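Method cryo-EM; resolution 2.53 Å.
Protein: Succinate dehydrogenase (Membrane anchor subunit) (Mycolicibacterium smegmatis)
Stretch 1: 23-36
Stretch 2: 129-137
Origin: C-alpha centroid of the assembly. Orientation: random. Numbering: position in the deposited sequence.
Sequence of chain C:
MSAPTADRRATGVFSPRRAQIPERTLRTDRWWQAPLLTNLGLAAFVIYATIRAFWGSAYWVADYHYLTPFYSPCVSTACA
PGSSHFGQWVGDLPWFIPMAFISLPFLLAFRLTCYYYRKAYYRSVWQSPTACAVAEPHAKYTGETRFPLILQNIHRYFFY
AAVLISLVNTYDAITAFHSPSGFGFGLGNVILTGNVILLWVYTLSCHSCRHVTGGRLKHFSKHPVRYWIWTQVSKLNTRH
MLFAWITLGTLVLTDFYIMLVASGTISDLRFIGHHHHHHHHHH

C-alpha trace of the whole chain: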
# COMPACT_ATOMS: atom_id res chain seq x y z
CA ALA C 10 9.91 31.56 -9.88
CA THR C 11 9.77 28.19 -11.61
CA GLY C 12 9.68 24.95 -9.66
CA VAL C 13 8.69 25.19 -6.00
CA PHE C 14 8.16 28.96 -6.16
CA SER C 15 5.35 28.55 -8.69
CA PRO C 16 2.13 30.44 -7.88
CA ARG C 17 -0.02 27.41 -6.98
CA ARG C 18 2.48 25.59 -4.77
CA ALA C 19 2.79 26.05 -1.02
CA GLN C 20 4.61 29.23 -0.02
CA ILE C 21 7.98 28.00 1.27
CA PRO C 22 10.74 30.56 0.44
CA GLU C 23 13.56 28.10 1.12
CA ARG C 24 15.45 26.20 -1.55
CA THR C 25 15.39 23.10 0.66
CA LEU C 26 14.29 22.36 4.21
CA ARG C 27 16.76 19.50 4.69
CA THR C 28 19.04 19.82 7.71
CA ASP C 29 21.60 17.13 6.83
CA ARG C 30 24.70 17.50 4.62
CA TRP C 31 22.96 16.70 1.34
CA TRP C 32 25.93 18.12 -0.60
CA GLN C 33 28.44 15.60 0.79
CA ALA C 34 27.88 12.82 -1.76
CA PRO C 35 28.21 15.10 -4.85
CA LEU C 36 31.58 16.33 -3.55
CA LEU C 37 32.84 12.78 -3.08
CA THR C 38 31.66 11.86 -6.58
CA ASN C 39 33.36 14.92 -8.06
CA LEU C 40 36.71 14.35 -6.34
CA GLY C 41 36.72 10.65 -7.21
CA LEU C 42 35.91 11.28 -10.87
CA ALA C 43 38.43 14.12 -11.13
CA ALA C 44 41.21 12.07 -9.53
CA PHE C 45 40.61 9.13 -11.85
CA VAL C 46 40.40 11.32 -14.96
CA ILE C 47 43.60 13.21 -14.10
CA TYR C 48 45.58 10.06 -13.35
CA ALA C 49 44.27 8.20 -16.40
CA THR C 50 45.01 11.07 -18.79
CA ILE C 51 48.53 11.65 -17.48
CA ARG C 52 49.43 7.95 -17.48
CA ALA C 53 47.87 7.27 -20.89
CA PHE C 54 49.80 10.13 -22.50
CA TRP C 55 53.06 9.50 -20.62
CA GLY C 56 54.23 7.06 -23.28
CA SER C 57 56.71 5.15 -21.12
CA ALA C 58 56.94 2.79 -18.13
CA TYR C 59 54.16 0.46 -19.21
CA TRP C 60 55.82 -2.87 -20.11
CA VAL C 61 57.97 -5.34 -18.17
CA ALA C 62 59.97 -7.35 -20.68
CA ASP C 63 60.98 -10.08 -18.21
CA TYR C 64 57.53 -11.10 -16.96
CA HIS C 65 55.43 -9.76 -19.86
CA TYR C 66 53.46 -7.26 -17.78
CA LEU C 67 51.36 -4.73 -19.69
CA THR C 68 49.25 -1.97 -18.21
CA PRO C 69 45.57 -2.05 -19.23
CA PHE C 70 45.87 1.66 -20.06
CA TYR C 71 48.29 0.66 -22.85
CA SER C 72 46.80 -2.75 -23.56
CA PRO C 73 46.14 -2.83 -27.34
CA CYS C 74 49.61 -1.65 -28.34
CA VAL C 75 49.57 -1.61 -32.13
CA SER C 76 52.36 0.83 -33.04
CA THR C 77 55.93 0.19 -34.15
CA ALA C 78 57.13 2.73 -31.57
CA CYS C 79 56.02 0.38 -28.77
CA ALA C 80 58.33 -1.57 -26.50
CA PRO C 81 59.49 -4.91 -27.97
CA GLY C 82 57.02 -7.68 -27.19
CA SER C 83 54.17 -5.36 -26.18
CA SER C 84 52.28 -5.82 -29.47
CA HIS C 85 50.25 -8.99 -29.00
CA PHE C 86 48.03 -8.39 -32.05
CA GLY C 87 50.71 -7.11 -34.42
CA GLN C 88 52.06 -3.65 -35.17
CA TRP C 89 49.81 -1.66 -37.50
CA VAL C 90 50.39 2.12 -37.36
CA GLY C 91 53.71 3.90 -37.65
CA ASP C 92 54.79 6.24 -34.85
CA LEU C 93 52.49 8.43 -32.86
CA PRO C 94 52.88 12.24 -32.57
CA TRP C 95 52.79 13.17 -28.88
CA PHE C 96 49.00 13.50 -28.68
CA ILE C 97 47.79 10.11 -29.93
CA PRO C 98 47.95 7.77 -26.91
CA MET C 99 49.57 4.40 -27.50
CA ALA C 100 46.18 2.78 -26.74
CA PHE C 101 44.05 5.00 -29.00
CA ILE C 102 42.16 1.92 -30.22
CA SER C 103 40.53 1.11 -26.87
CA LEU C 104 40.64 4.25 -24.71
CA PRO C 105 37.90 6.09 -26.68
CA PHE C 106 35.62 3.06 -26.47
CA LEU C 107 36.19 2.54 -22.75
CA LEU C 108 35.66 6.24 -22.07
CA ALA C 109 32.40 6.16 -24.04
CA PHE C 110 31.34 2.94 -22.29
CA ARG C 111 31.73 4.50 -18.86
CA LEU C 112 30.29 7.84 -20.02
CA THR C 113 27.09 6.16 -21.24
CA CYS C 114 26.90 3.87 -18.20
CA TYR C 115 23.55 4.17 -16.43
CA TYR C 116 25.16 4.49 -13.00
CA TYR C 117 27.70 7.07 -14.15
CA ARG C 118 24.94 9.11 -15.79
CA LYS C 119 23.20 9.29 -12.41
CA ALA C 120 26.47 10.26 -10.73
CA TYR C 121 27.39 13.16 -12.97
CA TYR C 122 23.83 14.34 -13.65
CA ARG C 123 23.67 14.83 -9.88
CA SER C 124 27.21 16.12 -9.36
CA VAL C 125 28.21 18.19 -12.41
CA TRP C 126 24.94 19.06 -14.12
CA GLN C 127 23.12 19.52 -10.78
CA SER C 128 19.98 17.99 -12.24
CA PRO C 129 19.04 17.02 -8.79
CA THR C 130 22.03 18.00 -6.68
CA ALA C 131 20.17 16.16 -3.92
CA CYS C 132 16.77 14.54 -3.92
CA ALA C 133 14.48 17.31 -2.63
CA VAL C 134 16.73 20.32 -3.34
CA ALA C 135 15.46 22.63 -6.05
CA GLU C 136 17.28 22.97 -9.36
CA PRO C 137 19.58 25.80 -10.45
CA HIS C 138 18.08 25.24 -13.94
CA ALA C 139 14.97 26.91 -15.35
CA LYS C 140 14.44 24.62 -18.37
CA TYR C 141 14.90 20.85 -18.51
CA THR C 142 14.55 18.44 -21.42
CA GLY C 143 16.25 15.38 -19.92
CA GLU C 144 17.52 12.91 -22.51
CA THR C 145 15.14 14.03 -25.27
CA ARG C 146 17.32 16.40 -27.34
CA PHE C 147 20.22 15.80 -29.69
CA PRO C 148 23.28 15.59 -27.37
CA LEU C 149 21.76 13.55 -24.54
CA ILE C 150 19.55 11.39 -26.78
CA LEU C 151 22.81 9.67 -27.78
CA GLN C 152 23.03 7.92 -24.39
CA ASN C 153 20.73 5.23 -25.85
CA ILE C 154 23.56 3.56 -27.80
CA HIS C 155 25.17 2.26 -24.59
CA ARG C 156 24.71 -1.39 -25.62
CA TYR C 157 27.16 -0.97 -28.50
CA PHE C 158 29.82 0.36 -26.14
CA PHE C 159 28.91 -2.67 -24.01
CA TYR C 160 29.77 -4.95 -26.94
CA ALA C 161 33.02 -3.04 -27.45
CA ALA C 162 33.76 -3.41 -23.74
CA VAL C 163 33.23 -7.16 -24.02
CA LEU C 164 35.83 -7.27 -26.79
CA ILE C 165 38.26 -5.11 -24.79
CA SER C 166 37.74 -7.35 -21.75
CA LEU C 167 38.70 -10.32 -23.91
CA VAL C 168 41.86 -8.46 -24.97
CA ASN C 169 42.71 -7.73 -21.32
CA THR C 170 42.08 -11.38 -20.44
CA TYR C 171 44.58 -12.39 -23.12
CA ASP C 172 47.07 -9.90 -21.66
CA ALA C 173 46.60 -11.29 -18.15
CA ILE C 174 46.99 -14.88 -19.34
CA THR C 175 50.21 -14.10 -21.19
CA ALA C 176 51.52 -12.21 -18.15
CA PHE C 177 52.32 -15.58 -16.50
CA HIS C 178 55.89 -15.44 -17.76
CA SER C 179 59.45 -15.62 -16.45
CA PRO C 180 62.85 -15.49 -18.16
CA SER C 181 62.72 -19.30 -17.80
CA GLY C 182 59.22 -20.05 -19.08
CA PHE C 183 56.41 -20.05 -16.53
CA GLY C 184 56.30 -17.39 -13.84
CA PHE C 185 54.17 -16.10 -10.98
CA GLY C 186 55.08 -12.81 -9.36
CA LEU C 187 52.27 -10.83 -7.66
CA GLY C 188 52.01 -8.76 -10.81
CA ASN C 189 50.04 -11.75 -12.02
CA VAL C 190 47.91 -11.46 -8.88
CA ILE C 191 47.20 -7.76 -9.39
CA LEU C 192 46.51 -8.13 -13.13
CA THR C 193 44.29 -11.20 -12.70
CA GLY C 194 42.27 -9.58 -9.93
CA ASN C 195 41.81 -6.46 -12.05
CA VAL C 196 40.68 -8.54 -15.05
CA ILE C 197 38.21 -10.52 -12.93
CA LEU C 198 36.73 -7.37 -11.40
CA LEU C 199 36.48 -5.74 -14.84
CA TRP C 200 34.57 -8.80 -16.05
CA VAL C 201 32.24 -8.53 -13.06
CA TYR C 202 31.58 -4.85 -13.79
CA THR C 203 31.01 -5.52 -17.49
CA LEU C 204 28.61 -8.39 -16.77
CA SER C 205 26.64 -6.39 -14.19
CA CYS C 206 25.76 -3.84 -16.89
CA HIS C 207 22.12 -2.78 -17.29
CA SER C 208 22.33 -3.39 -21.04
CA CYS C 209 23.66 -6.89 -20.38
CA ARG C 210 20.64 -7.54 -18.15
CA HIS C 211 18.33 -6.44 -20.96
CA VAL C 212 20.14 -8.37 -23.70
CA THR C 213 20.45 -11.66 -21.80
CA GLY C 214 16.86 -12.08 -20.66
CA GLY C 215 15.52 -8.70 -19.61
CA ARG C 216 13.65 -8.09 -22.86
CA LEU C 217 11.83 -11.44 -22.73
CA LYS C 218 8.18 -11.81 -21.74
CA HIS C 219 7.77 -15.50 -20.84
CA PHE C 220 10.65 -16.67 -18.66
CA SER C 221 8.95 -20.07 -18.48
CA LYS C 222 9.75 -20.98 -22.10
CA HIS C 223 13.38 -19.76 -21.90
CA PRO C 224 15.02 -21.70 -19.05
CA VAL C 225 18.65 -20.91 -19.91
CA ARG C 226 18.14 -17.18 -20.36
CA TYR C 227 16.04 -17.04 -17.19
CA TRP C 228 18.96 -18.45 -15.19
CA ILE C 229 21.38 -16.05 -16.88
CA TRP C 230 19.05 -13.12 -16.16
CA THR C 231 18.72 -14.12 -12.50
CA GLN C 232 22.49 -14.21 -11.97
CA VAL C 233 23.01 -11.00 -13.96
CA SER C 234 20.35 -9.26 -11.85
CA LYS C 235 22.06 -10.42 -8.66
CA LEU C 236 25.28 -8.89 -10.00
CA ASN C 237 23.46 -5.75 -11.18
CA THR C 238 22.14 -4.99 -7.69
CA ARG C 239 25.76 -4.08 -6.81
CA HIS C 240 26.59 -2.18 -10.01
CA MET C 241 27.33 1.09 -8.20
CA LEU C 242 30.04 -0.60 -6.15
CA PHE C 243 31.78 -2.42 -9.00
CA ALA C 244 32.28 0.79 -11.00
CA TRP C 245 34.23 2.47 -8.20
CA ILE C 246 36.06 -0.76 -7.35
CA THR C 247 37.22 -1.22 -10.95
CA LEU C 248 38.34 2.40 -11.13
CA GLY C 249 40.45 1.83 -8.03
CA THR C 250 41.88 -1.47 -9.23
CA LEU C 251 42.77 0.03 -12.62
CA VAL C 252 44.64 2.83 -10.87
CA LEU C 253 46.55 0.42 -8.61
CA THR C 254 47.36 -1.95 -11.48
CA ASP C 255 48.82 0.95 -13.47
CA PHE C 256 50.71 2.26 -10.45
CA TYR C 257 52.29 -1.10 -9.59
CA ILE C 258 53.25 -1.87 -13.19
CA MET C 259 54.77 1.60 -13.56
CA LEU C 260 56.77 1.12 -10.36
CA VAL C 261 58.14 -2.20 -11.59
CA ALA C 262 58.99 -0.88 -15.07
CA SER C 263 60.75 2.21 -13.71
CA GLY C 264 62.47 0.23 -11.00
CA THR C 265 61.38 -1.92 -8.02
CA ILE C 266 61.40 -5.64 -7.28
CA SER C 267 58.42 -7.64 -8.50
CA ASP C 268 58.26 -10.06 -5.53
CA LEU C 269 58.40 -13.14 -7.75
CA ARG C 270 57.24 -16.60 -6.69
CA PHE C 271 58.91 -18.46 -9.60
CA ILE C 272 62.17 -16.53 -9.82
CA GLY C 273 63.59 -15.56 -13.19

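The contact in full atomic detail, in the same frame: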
# COMPACT_ATOMS: atom_id res chain seq x y z
N GLU C 23 12.28 28.73 0.84
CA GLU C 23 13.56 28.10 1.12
C GLU C 23 13.85 27.06 0.06
O GLU C 23 12.98 26.27 -0.29
CB GLU C 23 13.60 27.48 2.52
CG GLU C 23 13.58 28.49 3.66
CD GLU C 23 12.22 28.66 4.31
OE1 GLU C 23 11.22 28.19 3.73
OE2 GLU C 23 12.15 29.26 5.40
N ARG C 24 15.08 27.08 -0.45
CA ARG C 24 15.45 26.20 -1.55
C ARG C 24 15.29 24.74 -1.15
O ARG C 24 14.79 23.92 -1.92
CB ARG C 24 16.89 26.50 -1.97
CG ARG C 24 17.37 25.70 -3.14
CD ARG C 24 16.55 26.09 -4.34
NE ARG C 24 16.66 27.51 -4.68
CZ ARG C 24 17.63 28.02 -5.43
NH1 ARG C 24 18.56 27.23 -5.94
NH2 ARG C 24 17.65 29.32 -5.69
N THR C 25 15.70 24.39 0.07
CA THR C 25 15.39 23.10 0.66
C THR C 25 15.21 23.29 2.15
O THR C 25 15.72 24.25 2.74
CB THR C 25 16.47 22.05 0.36
OG1 THR C 25 15.94 20.74 0.60
CG2 THR C 25 17.69 22.27 1.24
N LEU C 26 14.46 22.38 2.77
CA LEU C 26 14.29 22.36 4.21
C LEU C 26 15.09 21.25 4.88
O LEU C 26 14.94 21.02 6.08
CB LEU C 26 12.81 22.23 4.57
CG LEU C 26 11.98 23.51 4.45
CD1 LEU C 26 10.51 23.21 4.69
CD2 LEU C 26 12.48 24.57 5.41
N ARG C 27 15.94 20.56 4.12
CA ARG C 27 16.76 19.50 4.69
C ARG C 27 17.82 20.08 5.61
O ARG C 27 18.38 21.15 5.35
CB ARG C 27 17.42 18.69 3.57
CG ARG C 27 16.44 17.82 2.80
CD ARG C 27 17.11 17.08 1.67
NE ARG C 27 18.20 16.23 2.14
CZ ARG C 27 18.73 15.22 1.45
NH1 ARG C 27 18.27 14.93 0.24
NH2 ARG C 27 19.71 14.51 1.97
N THR C 28 18.09 19.37 6.70
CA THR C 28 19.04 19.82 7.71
C THR C 28 20.32 18.99 7.74
O THR C 28 21.22 19.29 8.53
CB THR C 28 18.38 19.81 9.10
OG1 THR C 28 17.91 18.50 9.40
CG2 THR C 28 17.22 20.79 9.14
N ASP C 29 20.41 17.95 6.92
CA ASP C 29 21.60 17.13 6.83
C ASP C 29 22.60 17.76 5.86
O ASP C 29 22.40 18.87 5.36
CB ASP C 29 21.23 15.71 6.40
CG ASP C 29 20.43 15.68 5.12
OD1 ASP C 29 19.99 16.75 4.66
OD2 ASP C 29 20.23 14.58 4.57
N ARG C 30 23.70 17.06 5.59
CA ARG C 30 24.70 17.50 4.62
C ARG C 30 24.40 16.80 3.29
O ARG C 30 25.06 15.84 2.91
CB ARG C 30 26.10 17.21 5.12
CG ARG C 30 26.66 18.25 6.07
CD ARG C 30 28.10 17.95 6.42
NE ARG C 30 28.32 16.54 6.70
CZ ARG C 30 28.19 15.98 7.90
NH1 ARG C 30 27.85 16.72 8.94
NH2 ARG C 30 28.41 14.68 8.05
N TRP C 31 23.39 17.31 2.59
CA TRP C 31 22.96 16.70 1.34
C TRP C 31 23.98 16.89 0.22
O TRP C 31 23.91 16.20 -0.79
CB TRP C 31 21.61 17.27 0.92
CG TRP C 31 21.52 18.75 1.05
CD1 TRP C 31 21.01 19.45 2.11
CD2 TRP C 31 21.93 19.73 0.10
NE1 TRP C 31 21.09 20.79 1.87
CE2 TRP C 31 21.65 20.99 0.64
CE3 TRP C 31 22.52 19.66 -1.17
CZ2 TRP C 31 21.94 22.18 -0.04
CZ3 TRP C 31 22.80 20.83 -1.84
CH2 TRP C 31 22.51 22.07 -1.27
N TRP C 32 24.92 17.81 0.39
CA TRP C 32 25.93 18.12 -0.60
C TRP C 32 27.20 17.28 -0.44
O TRP C 32 28.16 17.49 -1.19
CB TRP C 32 26.29 19.60 -0.53
CG TRP C 32 26.35 20.12 0.87
CD1 TRP C 32 25.34 20.71 1.57
CD2 TRP C 32 27.47 20.07 1.76
NE1 TRP C 32 25.77 21.04 2.83
CE2 TRP C 32 27.07 20.66 2.97
CE3 TRP C 32 28.78 19.59 1.64
CZ2 TRP C 32 27.93 20.78 4.06
CZ3 TRP C 32 29.63 19.71 2.72
CH2 TRP C 32 29.20 20.30 3.91
N GLN C 33 27.22 16.35 0.51
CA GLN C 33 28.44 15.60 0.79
C GLN C 33 28.72 14.57 -0.29
O GLN C 33 29.86 14.44 -0.76
CB GLN C 33 28.31 14.94 2.16
CG GLN C 33 29.62 14.76 2.89
CD GLN C 33 29.54 13.67 3.94
OE1 GLN C 33 29.65 13.94 5.13
NE2 GLN C 33 29.36 12.44 3.50
N ALA C 34 27.70 13.82 -0.71
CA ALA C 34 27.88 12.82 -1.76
C ALA C 34 28.30 13.41 -3.10
O ALA C 34 29.18 12.82 -3.75
CB ALA C 34 26.60 11.98 -1.90
N PRO C 35 27.71 14.52 -3.59
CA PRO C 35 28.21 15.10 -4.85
C PRO C 35 29.68 15.49 -4.80
O PRO C 35 30.39 15.31 -5.79
CB PRO C 35 27.31 16.32 -5.05
CG PRO C 35 26.07 16.00 -4.32
CD PRO C 35 26.49 15.21 -3.13
N LEU C 36 30.16 16.01 -3.67
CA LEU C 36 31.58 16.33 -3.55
C LEU C 36 32.44 15.08 -3.68
O LEU C 36 33.46 15.09 -4.37
CB LEU C 36 31.87 17.03 -2.22
CG LEU C 36 31.37 18.45 -2.01
CD1 LEU C 36 31.64 18.87 -0.58
CD2 LEU C 36 32.09 19.38 -2.96
N PRO C 129 19.12 16.78 -10.23
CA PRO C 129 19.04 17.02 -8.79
C PRO C 129 20.43 17.03 -8.19
O PRO C 129 21.18 16.06 -8.37
CB PRO C 129 18.17 15.87 -8.28
CG PRO C 129 18.38 14.79 -9.23
CD PRO C 129 18.72 15.40 -10.56
N THR C 130 20.82 18.09 -7.49
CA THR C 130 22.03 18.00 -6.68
C THR C 130 21.81 17.01 -5.54
O THR C 130 22.64 16.12 -5.31
CB THR C 130 22.41 19.38 -6.13
OG1 THR C 130 22.45 20.32 -7.20
CG2 THR C 130 23.76 19.33 -5.46
N ALA C 131 20.69 17.14 -4.86
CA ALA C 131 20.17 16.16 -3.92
C ALA C 131 18.70 15.96 -4.22
O ALA C 131 18.14 16.61 -5.11
CB ALA C 131 20.41 16.60 -2.47
N CYS C 132 18.05 15.07 -3.48
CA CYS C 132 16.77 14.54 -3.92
C CYS C 132 15.66 15.58 -3.87
O CYS C 132 14.90 15.73 -4.84
CB CYS C 132 16.41 13.30 -3.10
SG CYS C 132 17.38 11.91 -3.69
N ALA C 133 15.54 16.32 -2.77
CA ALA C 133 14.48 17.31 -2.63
C ALA C 133 15.04 18.73 -2.54
O ALA C 133 14.49 19.58 -1.85
CB ALA C 133 13.61 17.00 -1.41
N VAL C 134 16.13 18.99 -3.25
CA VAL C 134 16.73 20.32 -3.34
C VAL C 134 16.46 20.86 -4.73
O VAL C 134 16.69 20.17 -5.73
CB VAL C 134 18.24 20.28 -3.03
CG1 VAL C 134 18.80 21.69 -2.98
CG2 VAL C 134 18.49 19.56 -1.72
N ALA C 135 15.98 22.10 -4.80
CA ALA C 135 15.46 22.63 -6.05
C ALA C 135 16.58 23.01 -7.02
O ALA C 135 17.67 23.42 -6.61
CB ALA C 135 14.55 23.83 -5.79
N GLU C 136 16.28 22.89 -8.31
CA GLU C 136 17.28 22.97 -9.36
C GLU C 136 17.81 24.39 -9.54
O GLU C 136 17.08 25.37 -9.38
CB GLU C 136 16.69 22.52 -10.69
CG GLU C 136 16.75 21.06 -10.90
CD GLU C 136 16.15 20.60 -12.21
OE1 GLU C 136 15.00 20.97 -12.49
OE2 GLU C 136 16.83 19.87 -12.95
N PRO C 137 19.09 24.53 -9.90
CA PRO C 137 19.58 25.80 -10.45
C PRO C 137 19.29 25.99 -11.94
O PRO C 137 19.86 26.90 -12.54
CB PRO C 137 21.09 25.71 -10.20
CG PRO C 137 21.38 24.26 -10.22
CD PRO C 137 20.18 23.58 -9.62

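The two stretches lie about a hundred residues apart in the sequence and run antiparallel: Arg 24 and Thr 25 face Ala 135 and Val 134, while Trp 31 and Pro 35 sit near Ala 131 and Thr 130. Neither contributes a strand. Stretch 1 is mostly loop that passes through a type I turn from Arg 30 to Gln 33 into the start of a helix, and stretch 2 is irregular, with a type I turn from Ala 131 to Val 134. Together they bury 521 Å², and a single hydrogen bond crosses between them.

Val 134, at the end of its turn, is central to the packing. Its CG2 methyl lies over one face of the Trp 31 indole, 4.1 Å from the centroid of the six-membered ring formed by CD2, CE2, CE3, CZ2, CZ3 and CH2, and 19° off the ring normal. This geometry suits a CH-pi contact, in which the weakly polarized methyl hydrogens meet the pi electrons. The same methyl also comes within 3.6 Å of Thr 25 OG1.

Trp 31 extends the apolar surface beyond the valine. Its CB packs against Ala 131 CB at 3.7 Å, and the edge of its ring reaches Thr 130, with CZ3 4.0 Å from CG2. Pro 35, in the first turn of the helix, continues the contact: its CG lies 3.6 Å from Thr 130 O, a van der Waals approach that brings the proline ring against the backbone of stretch 2.

At the other end, Arg 24 covers the most surface of any residue in stretch 1. Its CA-to-CB bond points sideways, but the t, p, p chain bends so that CD lies 3.3 Å from Ala 135 CB, a close aliphatic contact. The guanidinium goes on toward the Glu 136 backbone, yet NH1 remains 4.2 Å from Glu 136 O, so the arginine contributes here chiefly by packing.

Next to it, Thr 25 supplies the polar link. Its hydroxyl OG1 donates to Ala 133 O at 3.1 Å, tying the loop to a carbonyl within the opposing turn. The CA-to-CB bond of Arg 27 also points toward stretch 2, and NH1 of Arg 27 lies 3.8 Å from Ala 131 CB. Its charge is met within its own stretch, where NE and NH2 bond to Asp 29 OD1 and OD2 at 3.1 and 2.7 Å. This bidentate salt bridge orients the guanidinium while leaving NH1 beside stretch 2.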